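PDB 1JL5: outer protein YopM from Yersinia pestis, which is a leucine-rich-repeat effector and virulence factor that probably alters host cell physiology to promote bacterial survival in host tissues. Local coordinates for residues A[323-328]-A[343-348]; A[283-288]-A[301-306]. One frame throughout, in Å; residues are numbered along the deposited sequence.

Interaction 1 (A[323-328]-A[343-348]); sequences NVSNNK and IASFNH. With CA (calcium ion), chain B.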
loop_
_atom_site.group_PDB
_atom_site.type_symbol
_atom_site.label_atom_id
_atom_site.label_comp_id
_atom_site.label_asym_id
_atom_site.label_seq_id
_atom_site.Cartn_x
_atom_site.Cartn_y
_atom_site.Cartn_z
ATOM N N ASN A 323 -5.637 -15.249 10.499
ATOM C CA ASN A 323 -4.618 -14.285 10.175
ATOM C C ASN A 323 -3.628 -14.334 11.315
ATOM O O ASN A 323 -3.909 -13.874 12.420
ATOM C CB ASN A 323 -5.185 -12.878 10.051
ATOM C CG ASN A 323 -4.151 -11.900 9.557
ATOM O OD1 ASN A 323 -2.953 -12.170 9.644
ATOM N ND2 ASN A 323 -4.596 -10.763 9.045
ATOM N N VAL A 324 -2.481 -14.940 11.053
ATOM C CA VAL A 324 -1.429 -15.034 12.050
ATOM C C VAL A 324 -0.215 -14.431 11.379
ATOM O O VAL A 324 0.932 -14.775 11.656
ATOM C CB VAL A 324 -1.154 -16.482 12.439
ATOM C CG1 VAL A 324 -2.335 -17.027 13.224
ATOM C CG2 VAL A 324 -0.907 -17.311 11.197
ATOM N N SER A 325 -0.507 -13.520 10.468
ATOM C CA SER A 325 0.527 -12.831 9.735
ATOM C C SER A 325 1.463 -12.161 10.713
ATOM O O SER A 325 1.063 -11.724 11.793
ATOM C CB SER A 325 -0.086 -11.760 8.836
ATOM O OG SER A 325 0.935 -11.091 8.123
ATOM N N ASN A 326 2.720 -12.081 10.324
ATOM C CA ASN A 326 3.708 -11.418 11.137
ATOM C C ASN A 326 3.792 -11.949 12.549
ATOM O O ASN A 326 3.535 -11.242 13.519
ATOM C CB ASN A 326 3.440 -9.916 11.170
ATOM C CG ASN A 326 4.569 -9.159 11.818
ATOM O OD1 ASN A 326 5.722 -9.569 11.724
ATOM N ND2 ASN A 326 4.252 -8.050 12.471
ATOM N N ASN A 327 4.142 -13.215 12.652
ATOM C CA ASN A 327 4.320 -13.826 13.942
ATOM C C ASN A 327 5.622 -14.561 13.852
ATOM O O ASN A 327 6.452 -14.226 13.016
ATOM C CB ASN A 327 3.155 -14.744 14.274
ATOM C CG ASN A 327 2.028 -13.991 14.940
ATOM O OD1 ASN A 327 2.192 -13.477 16.046
ATOM N ND2 ASN A 327 0.891 -13.899 14.268
ATOM N N LYS A 328 5.826 -15.544 14.708
ATOM C CA LYS A 328 7.079 -16.267 14.675
ATOM C C LYS A 328 6.799 -17.736 14.511
ATOM O O LYS A 328 7.476 -18.587 15.076
ATOM C CB LYS A 328 7.866 -15.987 15.950
ATOM C CG LYS A 328 8.164 -14.505 16.130
ATOM C CD LYS A 328 9.061 -14.000 15.013
ATOM C CE LYS A 328 9.145 -12.481 15.002
ATOM N NZ LYS A 328 9.613 -11.918 16.301
ATOM N N ILE A 343 -4.038 -16.125 6.284
ATOM C CA ILE A 343 -3.043 -15.078 6.169
ATOM C C ILE A 343 -2.013 -15.468 7.203
ATOM O O ILE A 343 -2.246 -15.333 8.397
ATOM C CB ILE A 343 -3.603 -13.688 6.506
ATOM C CG1 ILE A 343 -4.768 -13.340 5.574
ATOM C CG2 ILE A 343 -2.504 -12.643 6.344
ATOM C CD1 ILE A 343 -6.066 -14.003 5.947
ATOM N N ALA A 344 -0.888 -15.994 6.738
ATOM C CA ALA A 344 0.176 -16.431 7.621
ATOM C C ALA A 344 1.487 -15.872 7.091
ATOM O O ALA A 344 2.568 -16.415 7.327
ATOM C CB ALA A 344 0.223 -17.946 7.670
ATOM N N SER A 345 1.368 -14.776 6.361
ATOM C CA SER A 345 2.523 -14.106 5.801
ATOM C C SER A 345 3.393 -13.578 6.933
ATOM O O SER A 345 2.939 -13.442 8.071
ATOM C CB SER A 345 2.055 -12.943 4.943
ATOM O OG SER A 345 1.189 -12.134 5.710
ATOM N N PHE A 346 4.647 -13.285 6.615
ATOM C CA PHE A 346 5.579 -12.753 7.597
ATOM C C PHE A 346 5.699 -13.640 8.816
ATOM O O PHE A 346 5.505 -13.218 9.956
ATOM C CB PHE A 346 5.148 -11.354 8.001
ATOM C CG PHE A 346 5.177 -10.385 6.875
ATOM C CD1 PHE A 346 6.394 -9.953 6.351
ATOM C CD2 PHE A 346 3.994 -9.905 6.321
ATOM C CE1 PHE A 346 6.430 -9.055 5.292
ATOM C CE2 PHE A 346 4.021 -9.009 5.262
ATOM C CZ PHE A 346 5.243 -8.582 4.747
ATOM N N ASN A 347 6.006 -14.896 8.554
ATOM C CA ASN A 347 6.203 -15.856 9.610
ATOM C C ASN A 347 7.419 -16.630 9.201
ATOM O O ASN A 347 8.074 -16.275 8.230
ATOM C CB ASN A 347 4.990 -16.762 9.748
ATOM C CG ASN A 347 3.956 -16.174 10.662
ATOM O OD1 ASN A 347 4.158 -16.113 11.871
ATOM N ND2 ASN A 347 2.854 -15.712 10.094
ATOM N N HIS A 348 7.725 -17.682 9.938
ATOM C CA HIS A 348 8.885 -18.480 9.626
ATOM C C HIS A 348 8.448 -19.852 9.153
ATOM O O HIS A 348 9.013 -20.868 9.547
ATOM C CB HIS A 348 9.763 -18.622 10.854
ATOM C CG HIS A 348 11.211 -18.720 10.525
ATOM N ND1 HIS A 348 12.001 -17.606 10.344
ATOM C CD2 HIS A 348 11.998 -19.788 10.268
ATOM C CE1 HIS A 348 13.212 -17.986 9.989
ATOM N NE2 HIS A 348 13.238 -19.305 9.934
HETATM CA CA CA B . 7.947 -9.820 11.612
HETATM O O HOH W 1 7.461 -12.072 11.909
HETATM O O HOH W 2 7.829 -7.617 11.533
HETATM O O HOH W 3 8.153 -9.841 9.399
#
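The side-chain amide of Asn347 reaches from segment 343-348 into the turn of 323-328, joining LRR 13 to LRR 14 in the leucine-rich-repeat solenoid. Its CG is anti to the carbonyl carbon (chi1 -87°), and ND2 gives a nearly straight hydrogen bond of 2.6 Å to Val324 O. ND2 also bonds Ala344 O of its own turn. Asn327 ND2 meets Val324 O from the opposite face of that carbonyl, and this same amide bonds Ala304 O of the preceding repeat. One asparagine thus follows another from coil to coil.

Backbone bonds also join the segments: Val324 N to Ile343 O, and Asn326 N to Ser345 O at 2.6 Å. Asn323 OD1 accepts from Ser325 N in an Asx turn and lies 3.4 Å from Ile343 CG2. The hydroxyls of Ser325 and Ser345 meet tip to tip, OG to OG at 2.6 Å. Packing is lighter: Val324 CG2 touches Ala344 CB at 3.8 Å, and Ser325 OG sits at the edge of the Phe346 ring.

A calcium ion is held by Asn326 OD1, three waters, and Asn246 and Asp266 of the second subunit. Asn326 ND2 bonds Glu286 of that subunit. Asn326 OD1 lies 2.2 Å from the calcium.

Interaction 2 (A[283-288]-A[301-306]); sequences DVSENI and YLNASS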
loop_
_atom_site.group_PDB
_atom_site.type_symbol
_atom_site.label_atom_id
_atom_site.label_comp_id
_atom_site.label_asym_id
_atom_site.label_seq_id
_atom_site.Cartn_x
_atom_site.Cartn_y
_atom_site.Cartn_z
ATOM N N ASP A 283 -9.805 -10.886 17.441
ATOM C CA ASP A 283 -8.678 -10.170 16.903
ATOM C C ASP A 283 -7.799 -9.822 18.077
ATOM O O ASP A 283 -8.132 -8.961 18.878
ATOM C CB ASP A 283 -9.101 -8.892 16.194
ATOM C CG ASP A 283 -7.943 -8.236 15.474
ATOM O OD1 ASP A 283 -6.799 -8.367 15.955
ATOM O OD2 ASP A 283 -8.168 -7.590 14.440
ATOM N N VAL A 284 -6.683 -10.524 18.184
ATOM C CA VAL A 284 -5.735 -10.280 19.253
ATOM C C VAL A 284 -4.433 -9.904 18.583
ATOM O O VAL A 284 -3.357 -10.053 19.151
ATOM C CB VAL A 284 -5.543 -11.538 20.115
ATOM C CG1 VAL A 284 -6.834 -11.846 20.853
ATOM C CG2 VAL A 284 -5.143 -12.715 19.237
ATOM N N SER A 285 -4.542 -9.416 17.355
ATOM C CA SER A 285 -3.367 -9.027 16.606
ATOM C C SER A 285 -2.693 -7.897 17.354
ATOM O O SER A 285 -3.322 -7.186 18.139
ATOM C CB SER A 285 -3.753 -8.559 15.206
ATOM O OG SER A 285 -4.487 -7.357 15.273
ATOM N N GLU A 286 -1.402 -7.748 17.112
ATOM C CA GLU A 286 -0.628 -6.702 17.750
ATOM C C GLU A 286 -0.714 -6.697 19.250
ATOM O O GLU A 286 -0.916 -5.665 19.874
ATOM C CB GLU A 286 -1.033 -5.337 17.229
ATOM C CG GLU A 286 -0.437 -5.024 15.884
ATOM C CD GLU A 286 -0.737 -3.612 15.470
ATOM O OE1 GLU A 286 -0.350 -2.679 16.200
ATOM O OE2 GLU A 286 -1.368 -3.433 14.420
ATOM N N ASN A 287 -0.599 -7.871 19.833
ATOM C CA ASN A 287 -0.560 -7.947 21.263
ATOM C C ASN A 287 0.763 -8.604 21.493
ATOM O O ASN A 287 1.636 -8.533 20.631
ATOM C CB ASN A 287 -1.737 -8.744 21.791
ATOM C CG ASN A 287 -2.932 -7.866 22.011
ATOM O OD1 ASN A 287 -3.020 -7.185 23.025
ATOM N ND2 ASN A 287 -3.839 -7.836 21.045
ATOM N N ILE A 288 0.947 -9.250 22.625
ATOM C CA ILE A 288 2.238 -9.851 22.845
ATOM C C ILE A 288 2.110 -11.314 23.153
ATOM O O ILE A 288 2.756 -11.847 24.047
ATOM C CB ILE A 288 2.996 -9.095 23.944
ATOM C CG1 ILE A 288 2.228 -9.134 25.263
ATOM C CG2 ILE A 288 3.150 -7.643 23.520
ATOM C CD1 ILE A 288 2.992 -8.485 26.413
ATOM N N TYR A 301 -13.244 -16.317 12.819
ATOM C CA TYR A 301 -12.173 -15.411 12.490
ATOM C C TYR A 301 -11.172 -15.226 13.595
ATOM O O TYR A 301 -11.512 -14.908 14.729
ATOM C CB TYR A 301 -12.766 -14.055 12.131
ATOM C CG TYR A 301 -11.758 -12.957 11.905
ATOM C CD1 TYR A 301 -11.245 -12.705 10.634
ATOM C CD2 TYR A 301 -11.353 -12.137 12.954
ATOM C CE1 TYR A 301 -10.359 -11.655 10.415
ATOM C CE2 TYR A 301 -10.469 -11.086 12.745
ATOM C CZ TYR A 301 -9.979 -10.849 11.474
ATOM O OH TYR A 301 -9.127 -9.789 11.262
ATOM N N LEU A 302 -9.919 -15.427 13.249
ATOM C CA LEU A 302 -8.873 -15.227 14.201
ATOM C C LEU A 302 -7.824 -14.370 13.542
ATOM O O LEU A 302 -7.271 -14.719 12.497
ATOM C CB LEU A 302 -8.240 -16.541 14.638
ATOM C CG LEU A 302 -6.977 -16.291 15.478
ATOM C CD1 LEU A 302 -7.322 -15.453 16.703
ATOM C CD2 LEU A 302 -6.356 -17.607 15.894
ATOM N N ASN A 303 -7.597 -13.211 14.131
ATOM C CA ASN A 303 -6.554 -12.350 13.640
ATOM C C ASN A 303 -5.627 -12.269 14.837
ATOM O O ASN A 303 -5.965 -11.660 15.851
ATOM C CB ASN A 303 -7.073 -10.967 13.290
ATOM C CG ASN A 303 -6.017 -10.122 12.621
ATOM O OD1 ASN A 303 -4.827 -10.412 12.721
ATOM N ND2 ASN A 303 -6.443 -9.070 11.940
ATOM N N ALA A 304 -4.488 -12.935 14.731
ATOM C CA ALA A 304 -3.497 -12.939 15.796
ATOM C C ALA A 304 -2.201 -12.455 15.168
ATOM O O ALA A 304 -1.108 -12.749 15.639
ATOM C CB ALA A 304 -3.326 -14.348 16.343
ATOM N N SER A 305 -2.337 -11.716 14.078
ATOM C CA SER A 305 -1.172 -11.207 13.380
ATOM C C SER A 305 -0.385 -10.251 14.253
ATOM O O SER A 305 -0.919 -9.635 15.177
ATOM C CB SER A 305 -1.596 -10.482 12.100
ATOM O OG SER A 305 -2.415 -9.372 12.416
ATOM N N SER A 306 0.900 -10.143 13.956
ATOM C CA SER A 306 1.773 -9.227 14.666
ATOM C C SER A 306 1.811 -9.402 16.167
ATOM O O SER A 306 1.720 -8.448 16.932
ATOM C CB SER A 306 1.402 -7.796 14.305
ATOM O OG SER A 306 1.736 -7.583 12.946
HETATM O O HOH W 4 -10.063 -7.727 12.821
#
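Asp283 and Asn303 lie side by side and point the same way. The carboxylate and the amide are stacked, with their planes 25° apart, and Asp283 CG is 3.6 Å from Asn303 CB. Both side chains have CG anti to the backbone N (chi1 -172° and -173°), so both heads leave their strands in the same direction. Between the backbones, Val284 N bonds Asn303 O at 2.7 Å. Val284 CG2 also packs on Ala304 CB at 3.8 Å. Further along, Glu286 CG rests 3.7 Å from Ser306 CB.

Each acidic or amide head closes an Asx turn of its own. Asp283 OD1 is gripped twice, by Ser285 N and by Ser285 OG. Asn303 OD1 is gripped in the same way by Ser305 N and Ser305 OG, the hydroxyl lying 2.6 Å away on a lone pair. The two turns repeat each other because they occupy matching places in LRR 11 and LRR 12 of the leucine-rich-repeat solenoid, where neighbouring parallel strands end.

Tyr301 forms the next layer. Its OH accepts from Asn303 ND2 at 2.9 Å, and water 4 links the OH to Asp283 OD2. The Tyr301 ring also stacks with Phe281. Asn287 ND2 bonds Val284 O within its own turn and Val264 O of the repeat before. Farther from the contact, Arg265 bonds Ser285 OG and forms a salt bridge with Glu286.

Overall arrangement
The two contacts are joints of one solenoid, separated by the joint between LRR 12 and LRR 13, with centres about 10 Å apart. Interaction 2 joins LRR 11 to LRR 12, and interaction 1 joins LRR 13 to LRR 14. Segments 301-306 and 323-328 are themselves neighbours across the middle joint. Asn323 O lies 2.6 Å from Ala304 N, probably a hydrogen bond. Asn326 ND2 and Ser306 OG are also 2.6 Å apart. That second link ties interaction 2 to the calcium ligand Asn326 of interaction 1. Both contacts also reach the second subunit. The side chain of Glu286, in interaction 2, is about 4 Å from a bound calcium ion.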